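Local coordinates for N-terminal acetyltransferase B complex subunit MDM20 (PDB 5K04), which is the non-catalytic subunit of the NatB N-terminal acetyltransferase complex, where it pairs with the NAT3 subunit, which is probably the catalytic one, at residues A[336-341]-A[369-374]; A[351-356]-A[377-382]. All blocks are in the same frame, centred on the assembly; numbering follows the deposited sequence.

Interaction 1. Residues A[336-341]-A[369-374]; sequences NLITVV and SNPVNE
Leu337 and Val372 meet through their methyl groups. Both CD1 and CD2 of Leu337 close on CG2 of Val372, with CD2 to CG2 at 3.4 Å. The two side chains cross at about a right angle. CG of Leu337 is anti to the backbone N (chi1 159°), and CD2 beyond it also reaches CD of Pro371 at 4.1 Å. Ile338 packs beside it: its CG1 lies 3.9 Å from CB of Pro371, and its CD1 touches CG of the same ring. Val341 adds CG2 against the backbone O of Pro371 at 3.6 Å.

No hydrogen bond joins the two segments. Two capping bonds lie within them. Asn336 is an N-cap, and its OD1 accepts from Thr339 N at 2.8 Å. Asn370 OD1 accepts from Val372 N at 3.0 Å, with the donor above the carbonyl plane. Asn370 ND2 donates to Phe359 O, so both ends of the amide are held.

Glu374 brings CB near Val341, but its carboxylate turns away to a salt bridge with Lys410. The contact joins the first turn of helix 337-346 to the start of helix 372-383. Helix 353-358 borders both, with Val355 against Val340 and Tyr356 against Val372.

Interaction 2. Residues A[351-356]-A[377-382]; sequences DNWDVY and LRTIVS
The backbones of Asp351 and Thr379 approach to 5.9 Å between CA atoms, where the turn leading into helix 353-358 meets the middle of helix 372-383. Thr379 carries the contact from its helix, and its two branches do different work. CG2 is anti to the backbone N and meets the indole of Trp353. It lies 3.5 Å from NE1 and 3.9 Å from CE2, at the pyrrole part of the ring system, and approaches obliquely. At the far end of the indole, CH2 of Trp353 reaches CG1 of Ile380 at 4.2 Å. Trp353 thus spans two successive residues of the facing helix. Pro723 and Ile724 also touch this tryptophan.

The hydroxyl branch of Thr379 is anti to the carbonyl carbon (chi1 -60°). Asn352 ND2 gives OG1 a weak hydrogen bond of 3.4 Å, bent to 131° at the hydrogen. OG1 has two carbonyl partners outside the segments: Thr350 O, its strongest polar partner, and Leu375 O, one turn back in its own helix. The strongest polar partner of Asn352 is Arg344, which meets OD1, while ND2 is bonded to Gln349 O. These bonds fix the amide of Asn352 with ND2 near OG1. Asn352 is at the N-cap position, but its side chain makes no capping bond.

The N-terminal end of helix 353-358 and the turn before it thus pack on the side of the longer helix 372-383 that follows. They do so within an all-helical array consistent with the TPR-like fold of this family.

In the fold
From the N terminus the chain runs through helix 337-346, then helix 353-358, then helix 372-383. Interaction 1 brings the first of these to the start of the third and closes a loop over 27 intervening residues. Interaction 2 brings the second to a later part of the third and closes a loop over 20. The segments alternate, so the two loops cross. Helix 372-383 is common to both. The centres of the contacts are about 11 Å apart, and they touch by packing, as between Leu337 CD1 and Val355 CG1 at 4.3 Å. Three consecutive helices are thereby tied into one cluster. In interaction 1 the side chain of Pro371 lies about 10 Å from the bound coenzyme A.

Interaction 1. Residues A[336-341]-A[369-374]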
ATOM      1  N   ASN A 336       5.126 -25.037 -29.085  1.00 62.15           N
ATOM      2  CA  ASN A 336       4.310 -24.088 -28.341  1.00 55.44           C
ATOM      3  C   ASN A 336       5.165 -23.405 -27.280  1.00 52.73           C
ATOM      4  O   ASN A 336       5.654 -24.052 -26.345  1.00 38.46           O
ATOM      5  CB  ASN A 336       3.094 -24.763 -27.706  1.00 43.50           C
ATOM      6  CG  ASN A 336       2.269 -23.800 -26.889  1.00 48.25           C
ATOM      7  OD1 ASN A 336       2.505 -23.627 -25.704  1.00 46.25           O
ATOM      8  ND2 ASN A 336       1.311 -23.149 -27.523  1.00 65.32           N
ATOM      9  N   LEU A 337       5.304 -22.087 -27.427  1.00 46.39           N
ATOM     10  CA  LEU A 337       6.196 -21.297 -26.585  1.00 48.72           C
ATOM     11  C   LEU A 337       5.917 -21.517 -25.099  1.00 48.85           C
ATOM     12  O   LEU A 337       6.838 -21.757 -24.311  1.00 44.19           O
ATOM     13  CB  LEU A 337       6.052 -19.820 -26.969  1.00 41.91           C
ATOM     14  CG  LEU A 337       6.477 -18.768 -25.955  1.00 47.68           C
ATOM     15  CD1 LEU A 337       7.929 -18.955 -25.526  1.00 52.72           C
ATOM     16  CD2 LEU A 337       6.287 -17.403 -26.571  1.00 47.71           C
ATOM     17  N   ILE A 338       4.646 -21.459 -24.702  1.00 51.88           N
ATOM     18  CA  ILE A 338       4.298 -21.586 -23.284  1.00 48.20           C
ATOM     19  C   ILE A 338       4.557 -23.007 -22.760  1.00 44.30           C
ATOM     20  O   ILE A 338       4.974 -23.185 -21.609  1.00 34.61           O
ATOM     21  CB  ILE A 338       2.847 -21.120 -23.068  1.00 49.18           C
ATOM     22  CG1 ILE A 338       2.799 -19.582 -23.199  1.00 49.45           C
ATOM     23  CG2 ILE A 338       2.307 -21.590 -21.703  1.00 47.76           C
ATOM     24  CD1 ILE A 338       1.415 -18.987 -23.286  1.00 50.64           C
ATOM     25  N   THR A 339       4.356 -24.030 -23.593  1.00 47.24           N
ATOM     26  CA  THR A 339       4.812 -25.371 -23.237  1.00 43.54           C
ATOM     27  C   THR A 339       6.291 -25.356 -22.875  1.00 43.50           C
ATOM     28  O   THR A 339       6.697 -25.935 -21.865  1.00 36.54           O
ATOM     29  CB  THR A 339       4.552 -26.342 -24.394  1.00 44.40           C
ATOM     30  OG1 THR A 339       3.160 -26.341 -24.723  1.00 39.15           O
ATOM     31  CG2 THR A 339       4.990 -27.776 -24.040  1.00 45.18           C
ATOM     32  N   VAL A 340       7.108 -24.661 -23.673  1.00 58.83           N
ATOM     33  CA  VAL A 340       8.540 -24.596 -23.395  1.00 51.13           C
ATOM     34  C   VAL A 340       8.810 -23.813 -22.113  1.00 43.40           C
ATOM     35  O   VAL A 340       9.673 -24.186 -21.310  1.00 41.06           O
ATOM     36  CB  VAL A 340       9.279 -23.999 -24.603  1.00 48.92           C
ATOM     37  CG1 VAL A 340      10.779 -23.852 -24.308  1.00 46.61           C
ATOM     38  CG2 VAL A 340       9.061 -24.875 -25.825  1.00 47.98           C
ATOM     39  N   VAL A 341       8.074 -22.724 -21.899  1.00 44.85           N
ATOM     40  CA  VAL A 341       8.260 -21.921 -20.695  1.00 46.02           C
ATOM     41  C   VAL A 341       8.015 -22.773 -19.452  1.00 50.03           C
ATOM     42  O   VAL A 341       8.811 -22.768 -18.505  1.00 45.87           O
ATOM     43  CB  VAL A 341       7.339 -20.685 -20.738  1.00 41.39           C
ATOM     44  CG1 VAL A 341       7.160 -20.071 -19.355  1.00 33.49           C
ATOM     45  CG2 VAL A 341       7.884 -19.657 -21.707  1.00 47.19           C
ATOM     46  N   SER A 369       2.118  -9.195 -22.484  1.00 55.03           N
ATOM     47  CA  SER A 369       3.547  -9.442 -22.404  1.00 45.13           C
ATOM     48  C   SER A 369       3.903 -10.700 -23.200  1.00 49.58           C
ATOM     49  O   SER A 369       3.060 -11.561 -23.471  1.00 39.30           O
ATOM     50  CB  SER A 369       3.995  -9.573 -20.952  1.00 38.52           C
ATOM     51  OG  SER A 369       3.951  -8.326 -20.271  1.00 38.30           O
ATOM     52  N   ASN A 370       5.162 -10.773 -23.616  1.00 51.98           N
ATOM     53  CA  ASN A 370       5.651 -11.937 -24.336  1.00 44.89           C
ATOM     54  C   ASN A 370       6.094 -12.997 -23.337  1.00 51.04           C
ATOM     55  O   ASN A 370       7.040 -12.757 -22.575  1.00 39.46           O
ATOM     56  CB  ASN A 370       6.809 -11.565 -25.227  1.00 42.68           C
ATOM     57  CG  ASN A 370       7.291 -12.731 -26.066  1.00 47.31           C
ATOM     58  OD1 ASN A 370       6.950 -13.881 -25.810  1.00 37.15           O
ATOM     59  ND2 ASN A 370       8.086 -12.429 -27.092  1.00 54.31           N
ATOM     60  N   PRO A 371       5.474 -14.175 -23.329  1.00 51.14           N
ATOM     61  CA  PRO A 371       5.833 -15.180 -22.319  1.00 45.42           C
ATOM     62  C   PRO A 371       7.306 -15.583 -22.333  1.00 42.03           C
ATOM     63  O   PRO A 371       7.787 -16.106 -21.322  1.00 31.72           O
ATOM     64  CB  PRO A 371       4.920 -16.366 -22.663  1.00 42.77           C
ATOM     65  CG  PRO A 371       3.799 -15.771 -23.460  1.00 43.00           C
ATOM     66  CD  PRO A 371       4.409 -14.645 -24.235  1.00 39.64           C
ATOM     67  N   VAL A 372       8.041 -15.352 -23.433  1.00 47.52           N
ATOM     68  CA  VAL A 372       9.475 -15.669 -23.453  1.00 54.29           C
ATOM     69  C   VAL A 372      10.221 -14.920 -22.365  1.00 47.83           C
ATOM     70  O   VAL A 372      11.268 -15.377 -21.885  1.00 31.42           O
ATOM     71  CB  VAL A 372      10.102 -15.335 -24.814  1.00 59.27           C
ATOM     72  CG1 VAL A 372      11.434 -16.011 -24.930  1.00 61.91           C
ATOM     73  CG2 VAL A 372       9.229 -15.785 -25.900  1.00 77.15           C
ATOM     74  N   ASN A 373       9.723 -13.748 -21.986  1.00 43.33           N
ATOM     75  CA  ASN A 373      10.443 -12.924 -21.038  1.00 41.76           C
ATOM     76  C   ASN A 373      10.212 -13.354 -19.603  1.00 37.26           C
ATOM     77  O   ASN A 373      10.761 -12.731 -18.684  1.00 30.07           O
ATOM     78  CB  ASN A 373      10.078 -11.471 -21.295  1.00 42.88           C
ATOM     79  CG  ASN A 373      10.691 -10.980 -22.589  1.00 49.00           C
ATOM     80  OD1 ASN A 373      11.827 -11.362 -22.914  1.00 30.78           O
ATOM     81  ND2 ASN A 373       9.949 -10.166 -23.351  1.00 46.67           N
ATOM     82  N   GLU A 374       9.399 -14.398 -19.404  1.00 41.21           N
ATOM     83  CA  GLU A 374       9.426 -15.127 -18.148  1.00 36.73           C
ATOM     84  C   GLU A 374      10.733 -15.893 -18.023  1.00 41.72           C
ATOM     85  O   GLU A 374      11.324 -15.963 -16.940  1.00 33.58           O
ATOM     86  CB  GLU A 374       8.233 -16.082 -18.074  1.00 36.38           C
ATOM     87  CG  GLU A 374       6.852 -15.407 -17.992  1.00 43.98           C
ATOM     88  CD  GLU A 374       6.633 -14.592 -16.708  1.00 46.28           C
ATOM     89  OE1 GLU A 374       6.077 -13.472 -16.784  1.00 45.00           O
ATOM     90  OE2 GLU A 374       7.027 -15.077 -15.619  1.00 52.98           O
TER

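Interaction 2. Residues A[351-356]-A[377-382]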
ATOM      1  N   ASP A 351      19.405 -21.044 -18.549  1.00 58.13           N
ATOM      2  CA  ASP A 351      20.035 -20.656 -19.815  1.00 63.22           C
ATOM      3  C   ASP A 351      18.990 -20.788 -20.920  1.00 56.74           C
ATOM      4  O   ASP A 351      18.777 -21.874 -21.468  1.00 41.30           O
ATOM      5  CB  ASP A 351      21.272 -21.502 -20.101  1.00 69.04           C
ATOM      6  CG  ASP A 351      22.446 -21.137 -19.210  1.00 70.00           C
ATOM      7  OD1 ASP A 351      22.370 -20.111 -18.496  1.00 68.04           O
ATOM      8  OD2 ASP A 351      23.445 -21.885 -19.220  1.00 72.24           O
ATOM      9  N   ASN A 352      18.345 -19.667 -21.254  1.00 54.75           N
ATOM     10  CA  ASN A 352      17.143 -19.690 -22.076  1.00 55.62           C
ATOM     11  C   ASN A 352      17.189 -18.742 -23.276  1.00 54.07           C
ATOM     12  O   ASN A 352      16.148 -18.499 -23.896  1.00 47.93           O
ATOM     13  CB  ASN A 352      15.922 -19.374 -21.201  1.00 49.31           C
ATOM     14  CG  ASN A 352      15.710 -20.413 -20.096  1.00 50.38           C
ATOM     15  OD1 ASN A 352      15.655 -21.618 -20.362  1.00 39.68           O
ATOM     16  ND2 ASN A 352      15.590 -19.943 -18.851  1.00 54.37           N
ATOM     17  N   TRP A 353      18.363 -18.208 -23.628  1.00 59.04           N
ATOM     18  CA  TRP A 353      18.462 -17.367 -24.818  1.00 56.10           C
ATOM     19  C   TRP A 353      18.098 -18.131 -26.082  1.00 48.04           C
ATOM     20  O   TRP A 353      17.606 -17.532 -27.046  1.00 43.03           O
ATOM     21  CB  TRP A 353      19.869 -16.780 -24.941  1.00 53.39           C
ATOM     22  CG  TRP A 353      20.200 -15.873 -23.801  1.00 51.99           C
ATOM     23  CD1 TRP A 353      21.191 -16.048 -22.873  1.00 49.53           C
ATOM     24  CD2 TRP A 353      19.520 -14.663 -23.441  1.00 47.12           C
ATOM     25  NE1 TRP A 353      21.165 -15.020 -21.963  1.00 52.34           N
ATOM     26  CE2 TRP A 353      20.154 -14.155 -22.286  1.00 48.73           C
ATOM     27  CE3 TRP A 353      18.445 -13.957 -23.983  1.00 47.68           C
ATOM     28  CZ2 TRP A 353      19.754 -12.967 -21.666  1.00 47.54           C
ATOM     29  CZ3 TRP A 353      18.046 -12.773 -23.362  1.00 50.34           C
ATOM     30  CH2 TRP A 353      18.701 -12.294 -22.214  1.00 47.19           C
ATOM     31  N   ASP A 354      18.319 -19.446 -26.095  1.00 46.06           N
ATOM     32  CA  ASP A 354      17.966 -20.230 -27.275  1.00 47.83           C
ATOM     33  C   ASP A 354      16.471 -20.136 -27.561  1.00 47.73           C
ATOM     34  O   ASP A 354      16.057 -20.041 -28.721  1.00 40.74           O
ATOM     35  CB  ASP A 354      18.403 -21.690 -27.096  1.00 49.03           C
ATOM     36  CG  ASP A 354      17.792 -22.345 -25.858  1.00 50.40           C
ATOM     37  OD1 ASP A 354      17.658 -21.673 -24.810  1.00 42.78           O
ATOM     38  OD2 ASP A 354      17.438 -23.535 -25.939  1.00 44.56           O
ATOM     39  N   VAL A 355      15.644 -20.123 -26.510  1.00 53.82           N
ATOM     40  CA  VAL A 355      14.202 -20.016 -26.711  1.00 53.79           C
ATOM     41  C   VAL A 355      13.831 -18.591 -27.082  1.00 50.50           C
ATOM     42  O   VAL A 355      12.989 -18.362 -27.962  1.00 38.12           O
ATOM     43  CB  VAL A 355      13.447 -20.482 -25.456  1.00 53.46           C
ATOM     44  CG1 VAL A 355      11.943 -20.365 -25.670  1.00 47.88           C
ATOM     45  CG2 VAL A 355      13.824 -21.902 -25.107  1.00 55.97           C
ATOM     46  N   TYR A 356      14.458 -17.612 -26.415  1.00 48.02           N
ATOM     47  CA  TYR A 356      14.303 -16.212 -26.800  1.00 45.74           C
ATOM     48  C   TYR A 356      14.558 -16.015 -28.295  1.00 49.55           C
ATOM     49  O   TYR A 356      13.770 -15.369 -28.994  1.00 44.65           O
ATOM     50  CB  TYR A 356      15.236 -15.324 -25.974  1.00 45.96           C
ATOM     51  CG  TYR A 356      15.233 -13.911 -26.500  1.00 47.90           C
ATOM     52  CD1 TYR A 356      14.207 -13.033 -26.165  1.00 43.85           C
ATOM     53  CD2 TYR A 356      16.219 -13.472 -27.378  1.00 49.05           C
ATOM     54  CE1 TYR A 356      14.171 -11.748 -26.676  1.00 42.88           C
ATOM     55  CE2 TYR A 356      16.194 -12.192 -27.906  1.00 46.90           C
ATOM     56  CZ  TYR A 356      15.175 -11.329 -27.548  1.00 45.44           C
ATOM     57  OH  TYR A 356      15.160 -10.051 -28.058  1.00 43.46           O
ATOM     58  N   LEU A 377      13.907 -13.138 -18.056  1.00 43.45           N
ATOM     59  CA  LEU A 377      14.081 -12.476 -16.764  1.00 40.78           C
ATOM     60  C   LEU A 377      14.757 -13.408 -15.760  1.00 38.31           C
ATOM     61  O   LEU A 377      15.712 -13.020 -15.079  1.00 29.51           O
ATOM     62  CB  LEU A 377      12.735 -11.976 -16.238  1.00 40.85           C
ATOM     63  CG  LEU A 377      12.762 -11.235 -14.891  1.00 45.16           C
ATOM     64  CD1 LEU A 377      13.615  -9.971 -14.964  1.00 42.63           C
ATOM     65  CD2 LEU A 377      11.361 -10.907 -14.438  1.00 36.19           C
ATOM     66  N   ARG A 378      14.307 -14.664 -15.698  1.00 43.06           N
ATOM     67  CA  ARG A 378      14.990 -15.662 -14.880  1.00 42.71           C
ATOM     68  C   ARG A 378      16.467 -15.777 -15.257  1.00 41.79           C
ATOM     69  O   ARG A 378      17.341 -15.842 -14.388  1.00 31.20           O
ATOM     70  CB  ARG A 378      14.285 -17.019 -15.024  1.00 39.49           C
ATOM     71  CG  ARG A 378      13.017 -17.178 -14.182  1.00 39.19           C
ATOM     72  CD  ARG A 378      12.243 -18.431 -14.565  1.00 41.34           C
ATOM     73  NE  ARG A 378      11.088 -18.680 -13.695  1.00 61.47           N
ATOM     74  CZ  ARG A 378      10.993 -19.683 -12.816  1.00 66.32           C
ATOM     75  NH1 ARG A 378      11.988 -20.554 -12.673  1.00 57.01           N
ATOM     76  NH2 ARG A 378       9.897 -19.821 -12.076  1.00 72.90           N
ATOM     77  N   THR A 379      16.766 -15.812 -16.556  1.00 47.10           N
ATOM     78  CA  THR A 379      18.166 -15.840 -16.960  1.00 42.64           C
ATOM     79  C   THR A 379      18.882 -14.579 -16.497  1.00 36.21           C
ATOM     80  O   THR A 379      19.993 -14.647 -15.965  1.00 33.40           O
ATOM     81  CB  THR A 379      18.281 -16.012 -18.477  1.00 41.20           C
ATOM     82  OG1 THR A 379      17.667 -17.245 -18.865  1.00 36.80           O
ATOM     83  CG2 THR A 379      19.750 -16.057 -18.892  1.00 39.29           C
ATOM     84  N   ILE A 380      18.243 -13.418 -16.652  1.00 47.84           N
ATOM     85  CA  ILE A 380      18.909 -12.179 -16.270  1.00 45.79           C
ATOM     86  C   ILE A 380      19.115 -12.133 -14.763  1.00 44.28           C
ATOM     87  O   ILE A 380      20.206 -11.802 -14.282  1.00 34.96           O
ATOM     88  CB  ILE A 380      18.117 -10.966 -16.790  1.00 43.41           C
ATOM     89  CG1 ILE A 380      18.335 -10.815 -18.296  1.00 42.95           C
ATOM     90  CG2 ILE A 380      18.540  -9.705 -16.081  1.00 41.68           C
ATOM     91  CD1 ILE A 380      17.442  -9.762 -18.958  1.00 38.63           C
ATOM     92  N   VAL A 381      18.089 -12.516 -13.995  1.00 44.11           N
ATOM     93  CA  VAL A 381      18.190 -12.426 -12.541  1.00 44.30           C
ATOM     94  C   VAL A 381      19.277 -13.361 -12.020  1.00 45.81           C
ATOM     95  O   VAL A 381      20.071 -12.990 -11.144  1.00 38.14           O
ATOM     96  CB  VAL A 381      16.825 -12.711 -11.890  1.00 45.56           C
ATOM     97  CG1 VAL A 381      16.970 -12.746 -10.396  1.00 46.34           C
ATOM     98  CG2 VAL A 381      15.823 -11.647 -12.298  1.00 37.77           C
ATOM     99  N   SER A 382      19.348 -14.576 -12.573  1.00 47.35           N
ATOM    100  CA  SER A 382      20.372 -15.537 -12.167  1.00 47.50           C
ATOM    101  C   SER A 382      21.772 -15.044 -12.486  1.00 46.56           C
ATOM    102  O   SER A 382      22.737 -15.447 -11.826  1.00 47.48           O
ATOM    103  CB  SER A 382      20.139 -16.883 -12.855  1.00 46.02           C
ATOM    104  OG  SER A 382      18.903 -17.428 -12.457  1.00 43.65           O
TER